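Local coordinates for protein putative pyridoxal phosphate-dependent transferase (Clostridium difficile, PDB 4DQ6) that binds pyridoxal-5'-phosphate and is a putative transferase of the aminotransferase class I and II family, present as a dimer, at residues P101-L106 / N128-N133; L105-L110 / V165-L170; I140-K145 / E159-D164; D184-L189 / K215-A220; R320-E323 / L327-V330. All blocks are in the same frame, centred on the assembly; numbering follows the deposited sequence. Where two conformers were deposited one is given.

Contacts 1 and 2 share helix 99-110 and lie about 8 Å apart between centres, with V130 CG1 3.8 Å from I107 CD1; together they pack two helices onto one face of the central sheet of the large domain. Contact 4 works on the opposite face, where L170 CD1 meets L189 CD2 at 3.7 Å. Contact 3 lies at the sheet's edge about 16 Å from contact 2, centre to centre, and its segment 159-164 runs directly into strand 165-171. Contact 5, about 26 Å from contact 1 between centres, belongs to the separate C-terminal sheet. Contacts 1 and 5 approach pyridoxal-5'-phosphate: P101 touches it, and the L327 side chain is about 5 Å away.

Contact 1 of 5, residues P101-L106 / N128-N133; sequences PAISLL and NSVVKN
V130 meets I103 and S104 through aliphatic atoms, while the flat group of the contact, the N128 amide, is held at its edges: K132 NZ lies in its plane on the OD1 side, and E121 OE2 is bonded to ND2. The contact illustrates how two helices, 99-110 and 126-133, come together through a valine set against a serine and an isoleucine on one face of the large-domain sheet of a fold type I pyridoxal-phosphate enzyme. V130 carries the contact from helix 126-133. Its CG1 takes the crowded position between backbone N and carbonyl carbon (chi1 76°), which divides the two methyls between two neighbours. CG2 rests on S104 CB at 3.6 Å and is nearly as close to S104 CA, at 3.7 Å, touching the wall of the first helix itself. CG1 meets I103 CG2 at 4.1 Å, the two side chains crossing at about a right angle. The small serine is consistent with the close backbone approach, V130 CA and S104 CA being 6.0 Å apart. S104 OG is turned to other duties: it is hydrogen-bonded to N134 ND2 and to the backbone O of R267 of the second subunit, so this buried hydroxyl ties the helix pair to the dimer interface. N134 ND2 also reaches V130 O. At the start of segment 101-106, P101 touches pyridoxal-5'-phosphate. On helix 126-133, K132 NZ approaches a lone pair of N128 OD1 at 3.0 Å and a C=O...N angle of 118°.

Contact 2 of 5, residues L105-L110 / V165-L170; sequences LLINEL and VKLFIL
L167 is met by two side chains of the helix, one at each of its methyls. I107 CG1 lies 4.2 Å from L167 CD1, the chains meeting at a slant, and L110 CD1 lies 4.1 Å from L167 CD2, crossing it at about a right angle. The third pair meets through its terminal methyls, the side chains crossing at about a right angle: I107 stretches out (chi2 169°) until its CD1 reaches I169 CD1 at 4.2 Å. Every contact is between aliphatic carbons at relaxed distances.

Beneath these side chains the geometry is that of helix-on-sheet packing in the alpha/beta large domain. Segment 105-110 runs almost antiparallel to strand 165-170, at 165°, with its axis 9.8 Å away. Strand alternation sends L167 and I169 to this helix, while F168 and L170 serve the reverse face of the sheet. The strand is itself held from both edges: K166 and L167 bond through the backbone to K116 and M118 of strand 116-119, and K166 and F168 to K199 and I201 of strand 199-203. V130 and V131 of helix 126-133 close over I107 from the side.

Farther out, the helix turns polar. N108 ND2 donates to E109 OE2 over 3.0 Å, coming from above the carboxylate plane, 52° out of it, although that oxygen lies close to the plane of the N108 amide. The same E109 OE2 forms a salt bridge with R267 NH1 of helix 255-267.

Contact 3 of 5, residues I140-K145 / E159-D164; sequences ISPLQK and ENKIKD
I140 O receives K161 NZ at 2.7 Å, the ammonium lying in the carbonyl plane with a C=O...N angle of 148°. The carbonyl belongs to the end of strand 137-140, the outermost strand on that side of the large-domain sheet, and the lysine comes from helix 155-161, which leads into strand 165-171. The bond therefore fastens the sheet's edge to the helix of a later strand connection. K161 crosses the gap with its chain fully extended beyond CG. Its CD and CE also pass close to the same oxygen, each 3.5 Å from I140 O, so the acceptor is flanked by aliphatic carbons as well as by charge.

The ammonium has a second grip: D157 OD2, one helical turn earlier, forms a salt bridge with K161 NZ. That carboxylate also hydrogen-bonds S141 OG and so links the lysine to the residue just after I140. Sharing D157 probably helps fix where the ammonium sits and balances its charge at this partly buried spot. S141 is in turn bonded through the backbone to I119 of the adjacent strand. P142 completes the surroundings, lying across the lysine at about a right angle, with P142 CD 3.4 Å from K161 NZ.

Contact 4 of 5, residues D184-L189 / K215-A220; sequences DELKKL and KHIPMA
Helix 183-195, the helix that follows strand 165-171 in the large domain, sets L186 against I217 and M219, and L189 against M219, of the loop between strand 199-203 and helix 224-228. M219 reaches the helix by folding twice, at chi2 64° and chi3 98°, which lays its CE against the backbone. M219 CE is 3.5 Å from L186 O, and the sulfur passes alongside. The same methyl is 3.7 Å from L189 CD2, where the two side chains cross at about a right angle, and 3.9 Å from L186 CD2. One thioether end thus bridges two successive turns of the helix.

L186 divides its branches: CD2 goes to the methionine, and CD1 lies 3.8 Å from I217 CB and 3.4 Å from I217 O. That carbonyl is already engaged by N172 ND2. In the layered fold type I architecture this is the face of the sheet turned away from helix 99-110, and L170 of strand 165-171 lies beneath both leucines and M219.

E204, directly after D203 of the pyridoxal-5'-phosphate pocket, probably helps position the loop. Its OE2 takes the backbone N of M219, and its OE1 takes NE2 of H216, whose ring also meets H84 edge-to-face.

Contact 5 of 5, residues R320-E323 / L327-V330; sequences RKPE and LLWV
R320 and W329 face each other across two antiparallel backbones that have parted, and two waters occupy the places where direct backbone bonds would otherwise join them. One water donates to R320 O and accepts from W329 N, at 2.9 Å on each side. The other accepts from R320 N at 3.0 Å and donates to W329 O at 2.6 Å. It is a clear example of solvent prolonging an antiparallel pairing: strands 318-319 and 327-331 are partners in the C-terminal sheet, and the waters carry the link between the two chain segments at R320 and W329. All four backbone groups of the pair are satisfied in this way.

Beyond the waters the contact becomes apolar. P322 turns its ring to the strand, with P322 CD 3.8 Å from L328 CD1 and P322 CG 4.0 Å from L327 O. L328 gets there because its CG stands anti to the backbone N (chi1 -162°) and chi2 (68°) swings CD1 back to the proline. Of the R320 side chain only CB is modelled, so the link described is that of its backbone N and O.

W329 directs its indole elsewhere, stacking on the ring of Y367 and bonding Y151 OH through NE1. L327 packs on N175 of the pyridoxal-5'-phosphate pocket. Helix 289-313 closes the proline side, with I303 against P322 and I310 against L328, while strand 367-371 lies along the other edge of 327-331, joined to it by backbone bonds of L328 with I370 and V330 with Q368.

Contact 1 of 5, residues P101-L106 / N128-N133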
# COMPACT_ATOMS: atom_id res chain seq x y z
N PRO A 101 4.95 -1.70 -8.12
CA PRO A 101 5.16 -0.38 -7.58
C PRO A 101 6.64 -0.01 -7.44
O PRO A 101 7.04 1.10 -7.77
CB PRO A 101 4.52 -0.47 -6.20
CG PRO A 101 3.44 -1.48 -6.33
CD PRO A 101 3.89 -2.43 -7.41
N ALA A 102 7.44 -0.94 -6.91
CA ALA A 102 8.90 -0.73 -6.77
C ALA A 102 9.50 -0.49 -8.13
O ALA A 102 10.31 0.45 -8.29
CB ALA A 102 9.59 -1.90 -6.02
N ILE A 103 9.23 -1.34 -9.09
CA ILE A 103 9.80 -1.20 -10.43
C ILE A 103 9.41 0.12 -11.06
O ILE A 103 10.23 0.80 -11.71
CB ILE A 103 9.40 -2.42 -11.28
CG1 ILE A 103 10.07 -3.66 -10.73
CG2 ILE A 103 9.81 -2.21 -12.76
CD1 ILE A 103 9.86 -4.93 -11.49
N SER A 104 8.16 0.53 -10.84
CA SER A 104 7.67 1.78 -11.41
C SER A 104 8.46 2.94 -10.81
O SER A 104 8.90 3.84 -11.56
CB SER A 104 6.20 2.03 -11.05
OG SER A 104 5.69 3.17 -11.70
N LEU A 105 8.70 2.98 -9.51
CA LEU A 105 9.46 4.07 -8.89
C LEU A 105 10.92 4.01 -9.40
O LEU A 105 11.52 5.06 -9.67
CB LEU A 105 9.39 4.05 -7.37
CG LEU A 105 8.04 4.37 -6.80
CD1 LEU A 105 8.19 4.35 -5.28
CD2 LEU A 105 7.33 5.61 -7.19
N LEU A 106 11.51 2.81 -9.46
CA LEU A 106 12.88 2.65 -9.98
C LEU A 106 13.01 3.24 -11.37
O LEU A 106 14.00 3.92 -11.69
CB LEU A 106 13.31 1.20 -9.95
CG LEU A 106 13.58 0.58 -8.55
CD1 LEU A 106 13.70 -0.94 -8.63
CD2 LEU A 106 14.84 1.24 -7.98
N ASN A 128 5.54 -4.60 -19.64
CA ASN A 128 5.29 -3.77 -20.78
C ASN A 128 4.61 -2.46 -20.34
O ASN A 128 5.09 -1.35 -20.64
CB ASN A 128 4.48 -4.62 -21.80
CG ASN A 128 4.22 -3.91 -23.13
OD1 ASN A 128 3.67 -2.84 -23.12
ND2 ASN A 128 4.51 -4.59 -24.28
N SER A 129 3.51 -2.57 -19.63
CA SER A 129 2.77 -1.39 -19.28
C SER A 129 3.50 -0.48 -18.33
O SER A 129 3.31 0.74 -18.38
CB SER A 129 1.38 -1.73 -18.76
OG SER A 129 1.44 -2.61 -17.72
N VAL A 130 4.32 -1.02 -17.41
CA VAL A 130 4.98 -0.15 -16.45
C VAL A 130 5.98 0.78 -17.15
O VAL A 130 6.14 1.93 -16.76
CB VAL A 130 5.64 -0.92 -15.27
CG1 VAL A 130 6.96 -1.59 -15.70
CG2 VAL A 130 5.84 0.03 -14.07
N VAL A 131 6.56 0.32 -18.25
CA VAL A 131 7.49 1.16 -18.99
C VAL A 131 6.74 2.29 -19.72
O VAL A 131 7.10 3.49 -19.62
CB VAL A 131 8.35 0.31 -19.94
CG1 VAL A 131 9.14 1.19 -20.92
CG2 VAL A 131 9.27 -0.64 -19.12
N LYS A 132 5.66 1.89 -20.37
CA LYS A 132 4.81 2.80 -21.14
C LYS A 132 4.08 3.82 -20.27
O LYS A 132 3.97 5.03 -20.63
CB LYS A 132 3.82 2.03 -21.98
CG LYS A 132 4.53 1.24 -23.08
CD LYS A 132 3.58 0.43 -23.93
CE LYS A 132 4.32 -0.12 -25.16
NZ LYS A 132 3.53 -1.26 -25.71
N ASN A 133 3.58 3.37 -19.12
CA ASN A 133 2.82 4.23 -18.25
C ASN A 133 3.72 5.23 -17.50
O ASN A 133 3.23 6.23 -16.95
CB ASN A 133 2.07 3.42 -17.21
CG ASN A 133 0.91 2.62 -17.77
OD1 ASN A 133 0.38 2.92 -18.83
ND2 ASN A 133 0.48 1.61 -16.99

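Contact 2 of 5, residues L105-L110 / V165-L170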
# COMPACT_ATOMS: atom_id res chain seq x y z
N LEU A 105 8.70 2.98 -9.51
CA LEU A 105 9.46 4.07 -8.89
C LEU A 105 10.92 4.01 -9.40
O LEU A 105 11.52 5.06 -9.67
CB LEU A 105 9.39 4.05 -7.37
CG LEU A 105 8.04 4.37 -6.80
CD1 LEU A 105 8.19 4.35 -5.28
CD2 LEU A 105 7.33 5.61 -7.19
N LEU A 106 11.51 2.81 -9.46
CA LEU A 106 12.88 2.65 -9.98
C LEU A 106 13.01 3.24 -11.37
O LEU A 106 14.00 3.92 -11.69
CB LEU A 106 13.31 1.20 -9.95
CG LEU A 106 13.58 0.58 -8.55
CD1 LEU A 106 13.70 -0.94 -8.63
CD2 LEU A 106 14.84 1.24 -7.98
N ILE A 107 12.04 2.98 -12.22
CA ILE A 107 12.07 3.50 -13.60
C ILE A 107 12.03 5.01 -13.58
O ILE A 107 12.83 5.70 -14.32
CB ILE A 107 10.87 2.95 -14.42
CG1 ILE A 107 11.12 1.49 -14.79
CG2 ILE A 107 10.65 3.82 -15.66
CD1 ILE A 107 9.91 0.77 -15.36
N ASN A 108 11.13 5.61 -12.85
CA ASN A 108 11.09 7.05 -12.75
C ASN A 108 12.39 7.67 -12.24
O ASN A 108 12.82 8.75 -12.77
CB ASN A 108 9.95 7.50 -11.85
CG ASN A 108 9.71 8.99 -11.94
OD1 ASN A 108 9.32 9.54 -13.01
ND2 ASN A 108 10.03 9.68 -10.85
N GLU A 109 13.05 7.04 -11.27
CA GLU A 109 14.24 7.61 -10.62
C GLU A 109 15.56 7.33 -11.36
O GLU A 109 16.48 8.15 -11.28
CB GLU A 109 14.36 7.15 -9.16
CG GLU A 109 13.19 7.48 -8.25
CD GLU A 109 12.83 8.97 -8.26
OE1 GLU A 109 13.74 9.86 -8.22
OE2 GLU A 109 11.61 9.29 -8.37
N LEU A 110 15.63 6.20 -12.06
CA LEU A 110 16.87 5.75 -12.73
C LEU A 110 16.98 6.18 -14.16
O LEU A 110 18.06 6.04 -14.77
CB LEU A 110 16.98 4.21 -12.66
CG LEU A 110 17.26 3.62 -11.30
CD1 LEU A 110 17.08 2.10 -11.24
CD2 LEU A 110 18.64 4.05 -10.79
N VAL A 165 19.94 1.76 -24.31
CA VAL A 165 19.08 1.20 -23.29
C VAL A 165 19.69 1.55 -21.95
O VAL A 165 20.92 1.42 -21.74
CB VAL A 165 18.98 -0.31 -23.50
CG1 VAL A 165 18.31 -1.00 -22.30
CG2 VAL A 165 18.17 -0.60 -24.72
N LYS A 166 18.84 1.93 -21.00
CA LYS A 166 19.31 2.32 -19.70
C LYS A 166 19.13 1.22 -18.70
O LYS A 166 19.91 1.08 -17.77
CB LYS A 166 18.55 3.56 -19.25
CG LYS A 166 18.74 4.72 -20.23
CD LYS A 166 20.20 5.14 -20.40
CE LYS A 166 20.38 6.32 -21.35
NZ LYS A 166 21.81 6.75 -21.43
N LEU A 167 18.07 0.46 -18.90
CA LEU A 167 17.64 -0.57 -17.91
C LEU A 167 17.16 -1.80 -18.65
O LEU A 167 16.58 -1.69 -19.74
CB LEU A 167 16.42 -0.16 -16.97
CG LEU A 167 16.57 1.04 -16.04
CD1 LEU A 167 15.26 1.37 -15.29
CD2 LEU A 167 17.67 0.74 -15.02
N PHE A 168 17.35 -2.96 -18.00
CA PHE A 168 16.87 -4.23 -18.48
C PHE A 168 16.05 -4.85 -17.40
O PHE A 168 16.56 -4.97 -16.25
CB PHE A 168 18.08 -5.13 -18.88
CG PHE A 168 17.68 -6.44 -19.53
CD1 PHE A 168 17.14 -7.46 -18.76
CD2 PHE A 168 17.87 -6.66 -20.94
CE1 PHE A 168 16.79 -8.66 -19.36
CE2 PHE A 168 17.49 -7.86 -21.53
CZ PHE A 168 16.95 -8.84 -20.72
N ILE A 169 14.80 -5.20 -17.73
CA ILE A 169 13.96 -5.81 -16.70
C ILE A 169 13.91 -7.32 -17.00
O ILE A 169 13.40 -7.73 -18.06
CB ILE A 169 12.52 -5.21 -16.62
CG1 ILE A 169 12.51 -3.69 -16.64
CG2 ILE A 169 11.80 -5.77 -15.37
CD1 ILE A 169 11.13 -3.05 -16.49
N LEU A 170 14.44 -8.12 -16.07
CA LEU A 170 14.64 -9.53 -16.25
C LEU A 170 13.56 -10.19 -15.35
O LEU A 170 13.28 -9.74 -14.19
CB LEU A 170 16.02 -9.97 -15.77
CG LEU A 170 16.28 -11.45 -15.42
CD1 LEU A 170 16.28 -12.23 -16.73
CD2 LEU A 170 17.58 -11.64 -14.67

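Contact 3 of 5, residues I140-K145 / E159-D164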
# COMPACT_ATOMS: atom_id res chain seq x y z
N ILE A 140 11.73 -4.40 -26.94
CA ILE A 140 11.43 -5.82 -26.65
C ILE A 140 12.44 -6.67 -27.42
O ILE A 140 12.58 -6.53 -28.65
CB ILE A 140 10.02 -6.17 -27.10
CG1 ILE A 140 8.99 -5.18 -26.52
CG2 ILE A 140 9.73 -7.66 -26.78
CD1 ILE A 140 7.56 -5.30 -27.00
N SER A 141 13.17 -7.53 -26.69
CA SER A 141 13.95 -8.59 -27.26
C SER A 141 13.27 -9.92 -27.05
O SER A 141 13.36 -10.46 -25.95
CB SER A 141 15.36 -8.61 -26.67
OG SER A 141 16.04 -9.78 -27.10
N PRO A 142 12.51 -10.40 -28.03
CA PRO A 142 11.70 -11.60 -27.74
C PRO A 142 12.60 -12.78 -27.37
O PRO A 142 13.71 -12.95 -27.89
CB PRO A 142 10.92 -11.85 -29.00
CG PRO A 142 10.96 -10.56 -29.78
CD PRO A 142 12.23 -9.86 -29.37
N LEU A 143 12.15 -13.58 -26.41
CA LEU A 143 12.81 -14.89 -26.22
C LEU A 143 12.79 -15.66 -27.54
O LEU A 143 11.93 -15.47 -28.39
CB LEU A 143 12.13 -15.69 -25.12
CG LEU A 143 12.12 -15.06 -23.73
CD1 LEU A 143 11.32 -15.98 -22.82
CD2 LEU A 143 13.48 -14.84 -23.16
N GLN A 144 13.79 -16.52 -27.73
CA GLN A 144 13.85 -17.41 -28.91
C GLN A 144 13.17 -18.73 -28.51
O GLN A 144 13.61 -19.38 -27.53
CB GLN A 144 15.31 -17.65 -29.37
CG GLN A 144 15.51 -18.64 -30.52
CD GLN A 144 16.99 -18.70 -30.98
OE1 GLN A 144 17.90 -18.19 -30.31
NE2 GLN A 144 17.23 -19.31 -32.15
N LYS A 145 12.13 -19.11 -29.24
CA LYS A 145 11.57 -20.45 -29.13
C LYS A 145 12.34 -21.35 -30.07
O LYS A 145 12.32 -21.13 -31.29
CB LYS A 145 10.09 -20.51 -29.45
CG LYS A 145 9.53 -21.87 -29.07
CD LYS A 145 8.05 -21.92 -29.38
CE LYS A 145 7.46 -23.24 -28.98
NZ LYS A 145 6.03 -23.24 -29.42
N GLU A 159 21.89 -7.80 -27.95
CA GLU A 159 23.05 -7.01 -28.44
C GLU A 159 22.67 -6.04 -29.55
O GLU A 159 23.10 -4.84 -29.53
CB GLU A 159 24.11 -7.97 -28.99
CG GLU A 159 25.03 -8.55 -27.93
CD GLU A 159 26.14 -7.59 -27.51
OE1 GLU A 159 26.18 -6.43 -27.97
OE2 GLU A 159 26.97 -8.01 -26.69
N ASN A 160 21.85 -6.50 -30.49
CA ASN A 160 21.47 -5.70 -31.65
C ASN A 160 20.60 -4.49 -31.27
O ASN A 160 20.56 -3.48 -31.96
CB ASN A 160 20.68 -6.56 -32.63
CG ASN A 160 21.57 -7.23 -33.67
OD1 ASN A 160 22.79 -7.25 -33.51
ND2 ASN A 160 20.97 -7.87 -34.67
N LYS A 161 19.88 -4.61 -30.16
CA LYS A 161 18.92 -3.59 -29.72
C LYS A 161 19.38 -2.81 -28.48
O LYS A 161 18.61 -1.98 -27.99
CB LYS A 161 17.55 -4.23 -29.44
CG LYS A 161 16.85 -4.89 -30.62
CD LYS A 161 15.52 -5.53 -30.21
CE LYS A 161 14.85 -6.24 -31.36
NZ LYS A 161 13.87 -7.28 -30.92
N ILE A 162 20.61 -3.03 -28.02
CA ILE A 162 21.11 -2.50 -26.73
C ILE A 162 21.43 -1.01 -26.73
O ILE A 162 21.41 -0.37 -25.67
CB ILE A 162 22.36 -3.27 -26.23
CG1 ILE A 162 22.47 -3.25 -24.70
CG2 ILE A 162 23.64 -2.69 -26.80
CD1 ILE A 162 21.40 -4.00 -23.96
N LYS A 163 21.75 -0.45 -27.90
CA LYS A 163 22.27 0.93 -27.89
C LYS A 163 21.31 1.91 -27.19
O LYS A 163 20.13 2.09 -27.60
CB LYS A 163 22.64 1.45 -29.28
CG LYS A 163 23.31 2.85 -29.29
CD LYS A 163 23.77 3.33 -30.65
CE LYS A 163 24.19 4.78 -30.52
NZ LYS A 163 25.33 5.12 -31.39
N ASP A 164 21.88 2.62 -26.22
CA ASP A 164 21.18 3.64 -25.39
C ASP A 164 20.11 3.08 -24.43
O ASP A 164 19.44 3.87 -23.82
CB ASP A 164 20.56 4.76 -26.23
CG ASP A 164 21.61 5.61 -26.95
OD1 ASP A 164 22.73 5.87 -26.39
OD2 ASP A 164 21.29 6.03 -28.08

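Contact 4 of 5, residues D184-L189 / K215-A220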
# COMPACT_ATOMS: atom_id res chain seq x y z
N ASP A 184 24.93 -20.00 -16.17
CA ASP A 184 25.59 -19.60 -17.41
C ASP A 184 24.72 -18.73 -18.33
O ASP A 184 25.22 -17.80 -19.03
CB ASP A 184 26.12 -20.80 -18.19
CG ASP A 184 27.37 -21.44 -17.54
OD1 ASP A 184 27.97 -20.86 -16.62
OD2 ASP A 184 27.77 -22.53 -18.05
N GLU A 185 23.41 -18.96 -18.32
CA GLU A 185 22.53 -18.09 -19.08
C GLU A 185 22.49 -16.67 -18.49
O GLU A 185 22.46 -15.67 -19.20
CB GLU A 185 21.11 -18.64 -19.18
CG GLU A 185 20.96 -19.81 -20.12
CD GLU A 185 19.59 -20.45 -20.04
OE1 GLU A 185 19.23 -20.84 -18.94
OE2 GLU A 185 18.92 -20.56 -21.10
N LEU A 186 22.50 -16.59 -17.17
CA LEU A 186 22.47 -15.31 -16.48
C LEU A 186 23.80 -14.59 -16.60
O LEU A 186 23.83 -13.35 -16.82
CB LEU A 186 22.14 -15.53 -15.02
CG LEU A 186 20.72 -16.06 -14.79
CD1 LEU A 186 20.61 -16.54 -13.35
CD2 LEU A 186 19.71 -14.96 -15.10
N LYS A 187 24.90 -15.33 -16.58
CA LYS A 187 26.22 -14.71 -16.82
C LYS A 187 26.29 -14.08 -18.18
O LYS A 187 26.79 -12.98 -18.33
CB LYS A 187 27.31 -15.75 -16.74
CG LYS A 187 27.62 -16.16 -15.33
CD LYS A 187 28.56 -17.37 -15.32
CE LYS A 187 29.39 -17.39 -14.05
NZ LYS A 187 30.72 -18.00 -14.35
N LYS A 188 25.79 -14.79 -19.19
CA LYS A 188 25.87 -14.21 -20.55
C LYS A 188 25.09 -12.91 -20.64
O LYS A 188 25.55 -11.92 -21.19
CB LYS A 188 25.44 -15.24 -21.58
CG LYS A 188 25.86 -14.86 -22.99
CD LYS A 188 25.72 -16.07 -23.90
CE LYS A 188 25.71 -15.68 -25.35
NZ LYS A 188 27.09 -15.39 -25.80
N LEU A 189 23.90 -12.86 -20.05
CA LEU A 189 23.09 -11.64 -20.03
C LEU A 189 23.77 -10.54 -19.24
O LEU A 189 23.79 -9.38 -19.65
CB LEU A 189 21.70 -11.91 -19.42
CG LEU A 189 20.76 -10.73 -19.16
CD1 LEU A 189 20.47 -10.03 -20.52
CD2 LEU A 189 19.54 -11.29 -18.33
N LYS A 215 17.28 -25.08 -9.90
CA LYS A 215 17.72 -24.26 -8.77
C LYS A 215 17.67 -22.80 -9.14
O LYS A 215 18.22 -22.39 -10.16
CB LYS A 215 19.14 -24.64 -8.30
CG LYS A 215 19.31 -24.16 -6.87
CD LYS A 215 20.64 -24.52 -6.21
CE LYS A 215 20.96 -23.59 -5.01
NZ LYS A 215 19.96 -23.40 -3.89
N HIS A 216 16.99 -22.00 -8.33
CA HIS A 216 17.00 -20.57 -8.51
C HIS A 216 18.36 -19.98 -8.23
O HIS A 216 18.95 -20.22 -7.16
CB HIS A 216 15.97 -19.88 -7.63
CG HIS A 216 15.93 -18.42 -7.82
ND1 HIS A 216 15.42 -17.86 -8.94
CD2 HIS A 216 16.39 -17.38 -7.01
CE1 HIS A 216 15.58 -16.51 -8.85
NE2 HIS A 216 16.21 -16.23 -7.71
N ILE A 217 18.83 -19.15 -9.16
CA ILE A 217 20.07 -18.36 -9.02
C ILE A 217 19.72 -16.87 -9.08
O ILE A 217 19.35 -16.39 -10.15
CB ILE A 217 21.03 -18.65 -10.20
CG1 ILE A 217 21.29 -20.14 -10.37
CG2 ILE A 217 22.31 -17.85 -10.06
CD1 ILE A 217 21.88 -20.84 -9.18
N PRO A 218 19.82 -16.14 -7.99
CA PRO A 218 19.60 -14.72 -8.04
C PRO A 218 20.68 -14.14 -8.94
O PRO A 218 21.87 -14.40 -8.76
CB PRO A 218 19.70 -14.28 -6.56
CG PRO A 218 19.44 -15.56 -5.81
CD PRO A 218 20.01 -16.62 -6.62
N MET A 219 20.26 -13.27 -9.85
CA MET A 219 21.23 -12.66 -10.72
C MET A 219 22.33 -11.94 -9.96
O MET A 219 23.52 -11.99 -10.30
CB MET A 219 20.50 -11.70 -11.64
CG MET A 219 21.38 -10.81 -12.50
SD MET A 219 22.45 -11.63 -13.73
CE MET A 219 21.43 -11.42 -15.19
N ALA A 220 21.94 -11.21 -8.93
CA ALA A 220 22.89 -10.42 -8.15
C ALA A 220 23.86 -11.28 -7.35
O ALA A 220 24.86 -10.76 -6.85
CB ALA A 220 22.12 -9.54 -7.16

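Contact 5 of 5, residues R320-E323 / L327-V330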
# COMPACT_ATOMS: atom_id res chain seq x y z
N ARG A 320 5.47 -27.89 -22.68
CA ARG A 320 6.76 -28.23 -22.08
C ARG A 320 6.63 -28.08 -20.57
O ARG A 320 6.12 -27.04 -20.12
CB ARG A 320 7.86 -27.28 -22.60
N LYS A 321 7.11 -29.04 -19.80
CA LYS A 321 7.02 -28.97 -18.32
C LYS A 321 7.82 -27.72 -17.86
O LYS A 321 8.99 -27.52 -18.25
CB LYS A 321 7.61 -30.20 -17.70
CG LYS A 321 7.52 -30.28 -16.21
CD LYS A 321 7.92 -31.64 -15.67
CE LYS A 321 8.02 -31.61 -14.17
NZ LYS A 321 8.18 -33.01 -13.62
N PRO A 322 7.21 -26.87 -17.05
CA PRO A 322 7.97 -25.70 -16.54
C PRO A 322 9.03 -26.11 -15.57
O PRO A 322 8.93 -27.14 -14.91
CB PRO A 322 6.93 -24.91 -15.78
CG PRO A 322 5.84 -25.90 -15.43
CD PRO A 322 5.84 -26.94 -16.50
N GLU A 323 10.07 -25.32 -15.45
CA GLU A 323 11.13 -25.49 -14.49
C GLU A 323 10.82 -24.79 -13.16
O GLU A 323 11.33 -25.20 -12.07
CB GLU A 323 12.43 -24.92 -15.08
CG GLU A 323 12.85 -25.68 -16.34
CD GLU A 323 13.90 -25.00 -17.20
OE1 GLU A 323 14.25 -23.90 -16.85
OE2 GLU A 323 14.31 -25.67 -18.22
N LEU A 327 2.62 -22.16 -13.15
CA LEU A 327 1.88 -21.70 -14.31
C LEU A 327 2.30 -22.56 -15.50
O LEU A 327 3.50 -22.71 -15.74
CB LEU A 327 2.17 -20.20 -14.56
CG LEU A 327 1.80 -19.30 -13.37
CD1 LEU A 327 2.43 -17.88 -13.57
CD2 LEU A 327 0.31 -19.19 -13.08
N LEU A 328 1.33 -23.06 -16.23
CA LEU A 328 1.55 -23.95 -17.35
C LEU A 328 1.27 -23.18 -18.65
O LEU A 328 0.28 -22.46 -18.76
CB LEU A 328 0.56 -25.15 -17.27
CG LEU A 328 0.93 -26.38 -18.11
CD1 LEU A 328 2.19 -27.10 -17.62
CD2 LEU A 328 -0.29 -27.35 -18.08
N TRP A 329 2.17 -23.30 -19.63
CA TRP A 329 2.13 -22.56 -20.86
C TRP A 329 1.86 -23.50 -21.98
O TRP A 329 2.72 -24.33 -22.34
CB TRP A 329 3.47 -21.88 -21.02
CG TRP A 329 3.70 -20.91 -22.18
CD1 TRP A 329 4.72 -20.93 -23.18
CD2 TRP A 329 3.00 -19.66 -22.42
NE1 TRP A 329 4.60 -19.88 -23.91
CE2 TRP A 329 3.62 -19.06 -23.55
CE3 TRP A 329 1.89 -19.03 -21.86
CZ2 TRP A 329 3.18 -17.85 -24.07
CZ3 TRP A 329 1.47 -17.81 -22.33
CH2 TRP A 329 2.10 -17.24 -23.47
N VAL A 330 0.63 -23.44 -22.52
CA VAL A 330 0.15 -24.47 -23.43
C VAL A 330 -0.15 -23.87 -24.81
O VAL A 330 -0.83 -22.87 -24.90
CB VAL A 330 -1.15 -25.13 -22.88
CG1 VAL A 330 -1.67 -26.19 -23.84
CG2 VAL A 330 -0.94 -25.69 -21.48
O HOH W 1 4.63 -24.73 -19.16
O HOH W 2 5.16 -24.94 -22.82